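Local coordinates for capsid polyprotein (Turkey astrovirus 2, PDB 3TS3), which forms the icosahedral capsid of the virus, the part given here being the projection domain that makes the spikes on its surface, at the interface of chains A and B. Coordinates in Å, arbitrary orientation; residue numbers count along the deposited sequence, not the author numbering. Chains: chain A/B, Capsid polyprotein.

Contact 1: the interface of chains A and B. Residues chain A 208; chain B 43-44, 177, 179.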
ATOM      1  N   PHE A 208     -15.143   6.420  -4.458  1.00 11.94           N
ATOM      2  CA  PHE A 208     -16.285   7.179  -3.956  1.00 13.62           C
ATOM      3  C   PHE A 208     -17.580   6.738  -4.621  1.00 14.56           C
ATOM      4  O   PHE A 208     -17.686   6.770  -5.831  1.00 16.04           O
ATOM      5  CB  PHE A 208     -16.091   8.680  -4.161  1.00 13.67           C
ATOM      6  CG  PHE A 208     -17.075   9.517  -3.395  1.00 15.77           C
ATOM      7  CD1 PHE A 208     -16.928   9.706  -2.033  1.00 16.33           C
ATOM      8  CD2 PHE A 208     -18.159  10.088  -4.030  1.00 17.98           C
ATOM      9  CE1 PHE A 208     -17.830  10.448  -1.324  1.00 17.51           C
ATOM     10  CE2 PHE A 208     -19.068  10.838  -3.317  1.00 18.42           C
ATOM     11  CZ  PHE A 208     -18.899  11.016  -1.959  1.00 18.93           C
TER
ATOM     12  N   THR B  43     -18.242   7.200   1.246  1.00 13.98           N
ATOM     13  CA  THR B  43     -19.583   7.684   0.950  1.00 16.12           C
ATOM     14  C   THR B  43     -19.641   9.108   1.465  1.00 16.97           C
ATOM     15  O   THR B  43     -18.690   9.612   2.025  1.00 16.31           O
ATOM     16  CB  THR B  43     -20.716   6.863   1.598  1.00 16.20           C
ATOM     17  OG1 THR B  43     -20.731   7.083   3.003  1.00 17.75           O
ATOM     18  CG2 THR B  43     -20.569   5.379   1.312  1.00 17.36           C
ATOM     19  N   THR B  44     -20.783   9.746   1.268  1.00 18.45           N
ATOM     20  CA  THR B  44     -20.946  11.129   1.663  1.00 19.97           C
ATOM     21  C   THR B  44     -20.764  11.258   3.170  1.00 19.85           C
ATOM     22  O   THR B  44     -20.206  12.235   3.651  1.00 21.40           O
ATOM     23  CB  THR B  44     -22.292  11.682   1.186  1.00 19.98           C
ATOM     24  OG1 THR B  44     -23.276  10.649   1.291  1.00 22.69           O
ATOM     25  CG2 THR B  44     -22.178  12.094  -0.258  1.00 21.09           C
ATOM     26  N   ALA B 177     -14.964  16.538  -1.191  1.00 18.61           N
ATOM     27  CA  ALA B 177     -16.345  16.080  -1.144  1.00 19.33           C
ATOM     28  C   ALA B 177     -16.488  14.682  -1.726  1.00 19.44           C
ATOM     29  O   ALA B 177     -17.318  13.905  -1.275  1.00 20.18           O
ATOM     30  CB  ALA B 177     -17.274  17.058  -1.848  1.00 19.63           C
ATOM     31  N   TYR B 179     -13.673  12.764  -1.986  1.00 15.89           N
ATOM     32  CA  TYR B 179     -12.411  12.159  -1.545  1.00 14.56           C
ATOM     33  C   TYR B 179     -11.313  12.267  -2.597  1.00 15.08           C
ATOM     34  O   TYR B 179     -10.377  11.486  -2.619  1.00 14.96           O
ATOM     35  CB  TYR B 179     -12.604  10.724  -1.021  1.00 14.02           C
ATOM     36  CG  TYR B 179     -12.914  10.735   0.448  1.00 11.63           C
ATOM     37  CD1 TYR B 179     -14.193  10.987   0.895  1.00 10.37           C
ATOM     38  CD2 TYR B 179     -11.919  10.575   1.388  1.00 10.18           C
ATOM     39  CE1 TYR B 179     -14.479  11.043   2.233  1.00  9.82           C
ATOM     40  CE2 TYR B 179     -12.203  10.629   2.735  1.00  9.37           C
ATOM     41  CZ  TYR B 179     -13.487  10.866   3.149  1.00  9.48           C
ATOM     42  OH  TYR B 179     -13.781  10.942   4.484  1.00 10.07           O
TER

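Contact 2: the interface of chains A and B. Residues chain A 3-5; chain B 14, 19, 99-101, 104.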
ATOM      1  N   TYR A   3      -4.288 -19.863  -2.316  1.00 10.50           N
ATOM      2  CA  TYR A   3      -3.837 -18.640  -2.977  1.00  9.71           C
ATOM      3  C   TYR A   3      -3.224 -17.661  -1.971  1.00  8.51           C
ATOM      4  O   TYR A   3      -2.627 -16.675  -2.351  1.00  8.25           O
ATOM      5  CB  TYR A   3      -4.937 -17.981  -3.814  1.00  8.96           C
ATOM      6  CG  TYR A   3      -6.125 -17.516  -3.022  1.00  8.83           C
ATOM      7  CD1 TYR A   3      -6.181 -16.232  -2.508  1.00  8.68           C
ATOM      8  CD2 TYR A   3      -7.189 -18.356  -2.791  1.00  8.08           C
ATOM      9  CE1 TYR A   3      -7.257 -15.807  -1.782  1.00  7.98           C
ATOM     10  CE2 TYR A   3      -8.263 -17.935  -2.064  1.00  8.80           C
ATOM     11  CZ  TYR A   3      -8.288 -16.661  -1.560  1.00  8.37           C
ATOM     12  OH  TYR A   3      -9.358 -16.240  -0.829  1.00  7.79           O
ATOM     13  N   LEU A   4      -3.373 -17.972  -0.685  1.00  8.27           N
ATOM     14  CA  LEU A   4      -2.759 -17.195   0.391  1.00  8.06           C
ATOM     15  C   LEU A   4      -1.783 -18.083   1.157  1.00  8.71           C
ATOM     16  O   LEU A   4      -2.129 -19.188   1.516  1.00  9.19           O
ATOM     17  CB  LEU A   4      -3.826 -16.652   1.351  1.00  8.53           C
ATOM     18  CG  LEU A   4      -4.813 -15.619   0.812  1.00  7.12           C
ATOM     19  CD1 LEU A   4      -5.764 -15.218   1.908  1.00  9.56           C
ATOM     20  CD2 LEU A   4      -4.074 -14.391   0.285  1.00  7.46           C
ATOM     21  N   PRO A   5      -0.563 -17.616   1.398  1.00  8.21           N
ATOM     22  CA  PRO A   5      -0.083 -16.283   1.014  1.00  8.08           C
ATOM     23  C   PRO A   5       0.099 -16.099  -0.492  1.00  7.87           C
ATOM     24  O   PRO A   5       0.455 -17.034  -1.191  1.00  6.97           O
ATOM     25  CB  PRO A   5       1.272 -16.165   1.729  1.00  8.96           C
ATOM     26  CG  PRO A   5       1.453 -17.383   2.533  1.00 10.24           C
ATOM     27  CD  PRO A   5       0.445 -18.397   2.130  1.00  8.67           C
TER
ATOM     28  N   THR B  14      -6.993 -19.698   6.684  1.00  7.54           N
ATOM     29  CA  THR B  14      -5.673 -19.179   7.006  1.00  8.46           C
ATOM     30  C   THR B  14      -5.441 -19.537   8.465  1.00  8.69           C
ATOM     31  O   THR B  14      -6.340 -19.427   9.278  1.00  8.26           O
ATOM     32  CB  THR B  14      -5.515 -17.669   6.739  1.00  7.77           C
ATOM     33  OG1 THR B  14      -6.467 -16.931   7.504  1.00  7.75           O
ATOM     34  CG2 THR B  14      -5.706 -17.368   5.264  1.00  7.71           C
ATOM     35  N   TYR B  19       1.015 -15.206   9.973  1.00  7.43           N
ATOM     36  CA  TYR B  19       1.728 -16.482   9.903  1.00  7.40           C
ATOM     37  C   TYR B  19       2.908 -16.415   8.935  1.00  7.91           C
ATOM     38  O   TYR B  19       3.003 -15.513   8.117  1.00  8.13           O
ATOM     39  CB  TYR B  19       0.759 -17.612   9.531  1.00  7.62           C
ATOM     40  CG  TYR B  19       0.053 -17.354   8.235  1.00  6.69           C
ATOM     41  CD1 TYR B  19      -1.142 -16.662   8.194  1.00  7.00           C
ATOM     42  CD2 TYR B  19       0.600 -17.774   7.045  1.00  8.34           C
ATOM     43  CE1 TYR B  19      -1.769 -16.420   7.006  1.00  6.93           C
ATOM     44  CE2 TYR B  19      -0.025 -17.531   5.858  1.00  9.87           C
ATOM     45  CZ  TYR B  19      -1.209 -16.853   5.842  1.00  8.14           C
ATOM     46  OH  TYR B  19      -1.831 -16.603   4.643  1.00  8.96           O
ATOM     47  N   MET B  99      -1.165 -12.036   3.215  1.00  6.87           N
ATOM     48  CA  MET B  99      -1.446 -13.276   3.843  0.50  6.70           C
ATOM     49  C   MET B  99      -2.893 -13.343   4.415  1.00  6.79           C
ATOM     50  O   MET B  99      -3.387 -14.401   4.759  1.00  6.87           O
ATOM     51  CB  MET B  99      -0.355 -13.765   4.821  0.50  7.34           C
ATOM     52  CG  MET B  99       0.120 -12.759   5.868  0.50  6.47           C
ATOM     53  SD  MET B  99      -0.987 -12.682   7.298  0.50  6.46           S
ATOM     54  CE  MET B  99      -0.758 -10.986   7.811  0.50  7.11           C
ATOM     55  N   GLN B 100      -3.603 -12.230   4.300  1.00  6.09           N
ATOM     56  CA  GLN B 100      -5.045 -12.222   4.515  1.00  5.77           C
ATOM     57  C   GLN B 100      -5.734 -11.260   3.576  1.00  5.41           C
ATOM     58  O   GLN B 100      -5.184 -10.243   3.207  1.00  5.57           O
ATOM     59  CB  GLN B 100      -5.418 -11.758   5.926  1.00  6.21           C
ATOM     60  CG  GLN B 100      -4.667 -12.402   7.049  1.00  6.06           C
ATOM     61  CD  GLN B 100      -5.205 -13.759   7.429  1.00  6.05           C
ATOM     62  OE1 GLN B 100      -6.166 -14.243   6.861  1.00  5.59           O
ATOM     63  NE2 GLN B 100      -4.567 -14.377   8.401  1.00  6.87           N
ATOM     64  N   THR B 101      -6.966 -11.596   3.236  1.00  5.59           N
ATOM     65  CA  THR B 101      -7.916 -10.677   2.658  1.00  5.55           C
ATOM     66  C   THR B 101      -8.831 -10.315   3.818  1.00  5.43           C
ATOM     67  O   THR B 101      -8.747 -10.886   4.888  1.00  5.64           O
ATOM     68  CB  THR B 101      -8.751 -11.295   1.536  1.00  5.65           C
ATOM     69  OG1 THR B 101      -9.466 -12.433   2.032  1.00  7.05           O
ATOM     70  CG2 THR B 101      -7.869 -11.711   0.370  1.00  4.70           C
ATOM     71  N   THR B 104     -10.837 -13.567   4.560  1.00  6.11           N
ATOM     72  CA  THR B 104     -10.114 -14.562   5.353  1.00  6.20           C
ATOM     73  C   THR B 104      -9.846 -14.083   6.781  1.00  6.30           C
ATOM     74  O   THR B 104      -9.811 -14.861   7.716  1.00  7.09           O
ATOM     75  CB  THR B 104      -8.809 -15.078   4.691  1.00  6.76           C
ATOM     76  OG1 THR B 104      -7.842 -14.030   4.632  1.00  6.34           O
ATOM     77  CG2 THR B 104      -9.074 -15.589   3.299  1.00  6.95           C
TER
HETATM   78  O   HOH W   1     -10.599 -13.974   0.266  1.00  8.81           O

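Contact 3: the interface of chains A and B. Residues chain A 3, 10, 12, 14, 19; chain B 1-4.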
ATOM      1  N   TYR A   3      -4.288 -19.863  -2.316  1.00 10.50           N
ATOM      2  CA  TYR A   3      -3.837 -18.640  -2.977  1.00  9.71           C
ATOM      3  C   TYR A   3      -3.224 -17.661  -1.971  1.00  8.51           C
ATOM      4  O   TYR A   3      -2.627 -16.675  -2.351  1.00  8.25           O
ATOM      5  CB  TYR A   3      -4.937 -17.981  -3.814  1.00  8.96           C
ATOM      6  CG  TYR A   3      -6.125 -17.516  -3.022  1.00  8.83           C
ATOM      7  CD1 TYR A   3      -6.181 -16.232  -2.508  1.00  8.68           C
ATOM      8  CD2 TYR A   3      -7.189 -18.356  -2.791  1.00  8.08           C
ATOM      9  CE1 TYR A   3      -7.257 -15.807  -1.782  1.00  7.98           C
ATOM     10  CE2 TYR A   3      -8.263 -17.935  -2.064  1.00  8.80           C
ATOM     11  CZ  TYR A   3      -8.288 -16.661  -1.560  1.00  8.37           C
ATOM     12  OH  TYR A   3      -9.358 -16.240  -0.829  1.00  7.79           O
ATOM     13  N   ASP A  10      -0.715 -20.084  -7.191  1.00  9.52           N
ATOM     14  CA  ASP A  10      -0.481 -20.584  -8.534  1.00  9.95           C
ATOM     15  C   ASP A  10      -0.870 -19.513  -9.553  1.00 10.26           C
ATOM     16  O   ASP A  10      -1.693 -18.655  -9.278  1.00 10.34           O
ATOM     17  CB  ASP A  10      -1.296 -21.848  -8.797  1.00 10.26           C
ATOM     18  CG  ASP A  10      -0.783 -23.061  -8.035  1.00 11.29           C
ATOM     19  OD1 ASP A  10       0.329 -23.031  -7.488  1.00 10.96           O
ATOM     20  OD2 ASP A  10      -1.525 -24.044  -7.985  1.00 14.35           O
ATOM     21  N   GLN A  12      -2.530 -17.543 -12.616  1.00 10.90           N
ATOM     22  CA  GLN A  12      -3.877 -17.476 -13.138  1.00 11.04           C
ATOM     23  C   GLN A  12      -3.893 -16.555 -14.346  1.00 10.65           C
ATOM     24  O   GLN A  12      -3.181 -15.575 -14.378  1.00 10.20           O
ATOM     25  CB  GLN A  12      -4.823 -16.908 -12.078  1.00 11.28           C
ATOM     26  CG  GLN A  12      -6.245 -16.794 -12.552  1.00 12.68           C
ATOM     27  CD  GLN A  12      -7.056 -15.791 -11.762  1.00 12.66           C
ATOM     28  OE1 GLN A  12      -7.224 -15.919 -10.561  1.00 10.14           O
ATOM     29  NE2 GLN A  12      -7.584 -14.799 -12.453  1.00 12.33           N
ATOM     30  N   THR A  14      -5.021 -13.572 -16.411  1.00  9.63           N
ATOM     31  CA  THR A  14      -5.694 -12.295 -16.226  1.00  9.56           C
ATOM     32  C   THR A  14      -5.760 -11.707 -17.630  1.00  9.74           C
ATOM     33  O   THR A  14      -4.798 -11.791 -18.363  1.00 10.47           O
ATOM     34  CB  THR A  14      -4.977 -11.364 -15.244  1.00  9.43           C
ATOM     35  OG1 THR A  14      -3.633 -11.143 -15.672  1.00  8.69           O
ATOM     36  CG2 THR A  14      -4.963 -11.972 -13.850  1.00  9.34           C
ATOM     37  N   TYR A  19      -7.901  -4.479 -15.801  1.00  8.39           N
ATOM     38  CA  TYR A  19      -9.203  -4.919 -16.283  1.00  8.68           C
ATOM     39  C   TYR A  19     -10.302  -4.675 -15.253  1.00  9.19           C
ATOM     40  O   TYR A  19     -10.040  -4.481 -14.080  1.00  8.87           O
ATOM     41  CB  TYR A  19      -9.148  -6.397 -16.694  1.00  8.59           C
ATOM     42  CG  TYR A  19      -8.716  -7.302 -15.569  1.00  7.76           C
ATOM     43  CD1 TYR A  19      -7.376  -7.473 -15.265  1.00  7.94           C
ATOM     44  CD2 TYR A  19      -9.650  -7.960 -14.797  1.00  7.73           C
ATOM     45  CE1 TYR A  19      -6.987  -8.276 -14.222  1.00  9.42           C
ATOM     46  CE2 TYR A  19      -9.268  -8.764 -13.749  1.00  9.16           C
ATOM     47  CZ  TYR A  19      -7.931  -8.917 -13.468  1.00  9.24           C
ATOM     48  OH  TYR A  19      -7.536  -9.717 -12.431  1.00  9.96           O
TER
ATOM     49  N   SER B   1      -9.496 -22.034  -7.609  1.00 21.79           N
ATOM     50  CA  SER B   1      -8.462 -21.945  -8.629  1.00 21.25           C
ATOM     51  C   SER B   1      -8.358 -20.507  -9.151  1.00 20.08           C
ATOM     52  O   SER B   1      -7.272 -20.039  -9.488  1.00 20.63           O
ATOM     53  CB  SER B   1      -8.736 -22.961  -9.745  1.00 21.75           C
ATOM     54  OG  SER B   1      -8.256 -22.538 -10.998  1.00 23.93           O
ATOM     55  N   ILE B   2      -9.492 -19.814  -9.192  1.00 18.17           N
ATOM     56  CA  ILE B   2      -9.529 -18.426  -9.637  1.00 15.92           C
ATOM     57  C   ILE B   2      -9.655 -17.520  -8.414  1.00 14.15           C
ATOM     58  O   ILE B   2     -10.647 -17.560  -7.704  1.00 13.57           O
ATOM     59  CB  ILE B   2     -10.728 -18.183 -10.576  1.00 16.18           C
ATOM     60  CG1 ILE B   2     -10.645 -19.102 -11.797  1.00 17.57           C
ATOM     61  CG2 ILE B   2     -10.787 -16.732 -11.013  1.00 16.36           C
ATOM     62  CD1 ILE B   2      -9.421 -18.884 -12.626  1.00 18.34           C
ATOM     63  N   TYR B   3      -8.617 -16.733  -8.155  1.00 11.53           N
ATOM     64  CA  TYR B   3      -8.592 -15.848  -7.003  1.00 10.14           C
ATOM     65  C   TYR B   3      -8.459 -14.351  -7.331  1.00  9.49           C
ATOM     66  O   TYR B   3      -8.492 -13.541  -6.439  1.00  8.96           O
ATOM     67  CB  TYR B   3      -7.483 -16.282  -6.039  1.00  9.85           C
ATOM     68  CG  TYR B   3      -6.125 -16.288  -6.686  1.00  8.98           C
ATOM     69  CD1 TYR B   3      -5.271 -15.209  -6.557  1.00  8.69           C
ATOM     70  CD2 TYR B   3      -5.704 -17.363  -7.442  1.00  8.87           C
ATOM     71  CE1 TYR B   3      -4.038 -15.203  -7.153  1.00  8.13           C
ATOM     72  CE2 TYR B   3      -4.475 -17.361  -8.043  1.00  9.19           C
ATOM     73  CZ  TYR B   3      -3.648 -16.277  -7.900  1.00  9.11           C
ATOM     74  OH  TYR B   3      -2.418 -16.281  -8.504  1.00  9.77           O
ATOM     75  N   LEU B   4      -8.303 -14.007  -8.607  1.00  9.24           N
ATOM     76  CA  LEU B   4      -8.212 -12.607  -9.035  1.00  9.17           C
ATOM     77  C   LEU B   4      -9.366 -12.246  -9.956  1.00  9.43           C
ATOM     78  O   LEU B   4      -9.700 -13.021 -10.826  1.00 10.28           O
ATOM     79  CB  LEU B   4      -6.906 -12.349  -9.782  1.00  9.28           C
ATOM     80  CG  LEU B   4      -5.602 -12.581  -9.030  1.00  8.47           C
ATOM     81  CD1 LEU B   4      -4.426 -12.250  -9.932  1.00  8.68           C
ATOM     82  CD2 LEU B   4      -5.552 -11.730  -7.780  1.00  9.37           C
TER

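Contact 1: the interface of chains A and B
A:Phe208, the last residue of chain A, lays its ring against backbone and side-chain atoms of chain B. It hides about 53 Å² of surface there, more than any other residue of the patch. CG stands anti to the backbone N (chi1 -167°), which carries the ring away from the tail and toward the partner.

The first kind of contact is between aromatic carbons and backbone carbonyls. The carbonyl O of B:Ala177 sits over one ring face near the rim, 3.4 Å from A:Phe208 CZ. The carbonyl O of B:Thr43 lies off the ring edge, displaced to the other side, 3.6 Å from A:Phe208 CE1. The C-H there may be weakly attracted to it.

The second kind is apolar. The methyl CG2 of B:Thr44 meets A:Phe208 CZ at 3.8 Å, and the two side chains cross at about a right angle. CE1 of A:Phe208 also reaches B:Thr43 CA, at 4.0 Å. B:Tyr179 adds a looser ring neighbour, its CD1 being 4.2 Å from CD1 of A:Phe208.

In the fold, the C-terminal tail of chain A reaches over to loops of chain B. B:Thr44 begins the short 3-10 helix 44-46, and B:Ala177 and B:Tyr179 lie in a loop after strand 164-171.

Contact 2: the interface of chains A and B
The hydroxyl OG1 of B:Thr104, which meets the methyl CD1 of A:Leu4 at 3.6 Å, is gripped by several groups of its own chain. It accepts a hydrogen bond from the backbone N of B:Thr101 (2.9 Å to B:Thr104 OG1). B:Thr104 OG1 also donates to the side-chain carbonyl OE1 of B:Gln100, at 2.8 Å, on a lone pair in the carbonyl plane. B:Thr14 OG1 donates to the same OE1. This network probably holds the wall that A:Leu4 packs against.

A:Leu4 buries about 62 Å². Its CG stands beside the backbone N (chi1 -66°), which points CD1 at B:Thr104, and the two side chains meet tip to tip. A:Leu4 CD1 lies 3.6 Å from the methyl CG2 of B:Thr104. B:Thr14 CG2 and the backbone of B:Gln100 touch the same methyl more loosely.

A:Pro5 follows a cis peptide bond. Its CG touches CE2 of B:Tyr19 at 3.6 Å, while its CD lies in plane at the edge of that ring. The phenol OH of B:Tyr19 donates to the carbonyl O of B:Met99 at 2.7 Å, which probably steadies the ring.

A water bridges the chains, 2.8 Å from A:Tyr3 OH and 2.6 Å from B:Thr101 OG1.

The N-terminal segment of chain A therefore docks on strand 98-101 and the short helix 102-105 that follows it in chain B, with loop residues B:Thr14 and B:Tyr19 beside them.

Contact 3: the interface of chains A and B
A:Gln12 buries about 89 Å² against the N-terminal segment of chain B and reads its backbone. Its OE1 accepts two hydrogen bonds. B:Leu4 N donates to A:Gln12 OE1 at 2.9 Å, on a lone pair in the carbonyl plane. B:Tyr3 N donates to A:Gln12 OE1 at 2.9 Å too, tilted 24° from that plane. A:Gln12 NE2 donates to the carbonyl O of B:Leu4 at 3.2 Å, nearly straight, with 166° at the hydrogen. Bonds at both ends of the amide should fix its rotation. CG is anti to the backbone N (chi1 179°) and the chain is extended beyond it, so the amide reaches across to the partner. On the way, A:Gln12 CG packs on B:Ile2 CD1 at 3.8 Å.

B:Tyr3 is covered on both faces. Over one face lies CB of A:Tyr3, which is 3.5 Å from CG of the B:Tyr3 ring. The exchange is mutual, because B:Tyr3 CB sits over the A:Tyr3 ring. The two side chains slide past each other in opposite directions. OE1 of A:Gln12 lies above the other face, toward the rim. B:Tyr3 OH donates to the backbone O of A:Asp10 at 2.6 Å.

B:Leu4 crosses A:Gln12 obliquely, with B:Leu4 CB 3.7 Å from A:Gln12 NE2. Its CD1 reaches the methyl CG2 of A:Thr14.

The site ties the two N-terminal segments to each other and to the partner's stretch 10-12, and so probably helps hold the spike as a dimer.

Contact 2 and contact 3 are neighbours, with C-alpha centres about 14 Å apart, and they share A:Tyr3. Contact 1 lies about 30 Å from each. The interface is two-fold symmetric, so every contact has a twin with the chains exchanged. Contact 2 sets the N-terminal segment of chain A on chain B, and contact 3 that of chain B on chain A. In both, Leu4 meets Thr14 and Tyr19 of the other copy. Contact 1 uses the C-terminal tail instead. Both ends of each chain thus reach onto the partner, well apart. Such an exchange probably stabilises a dimeric spike.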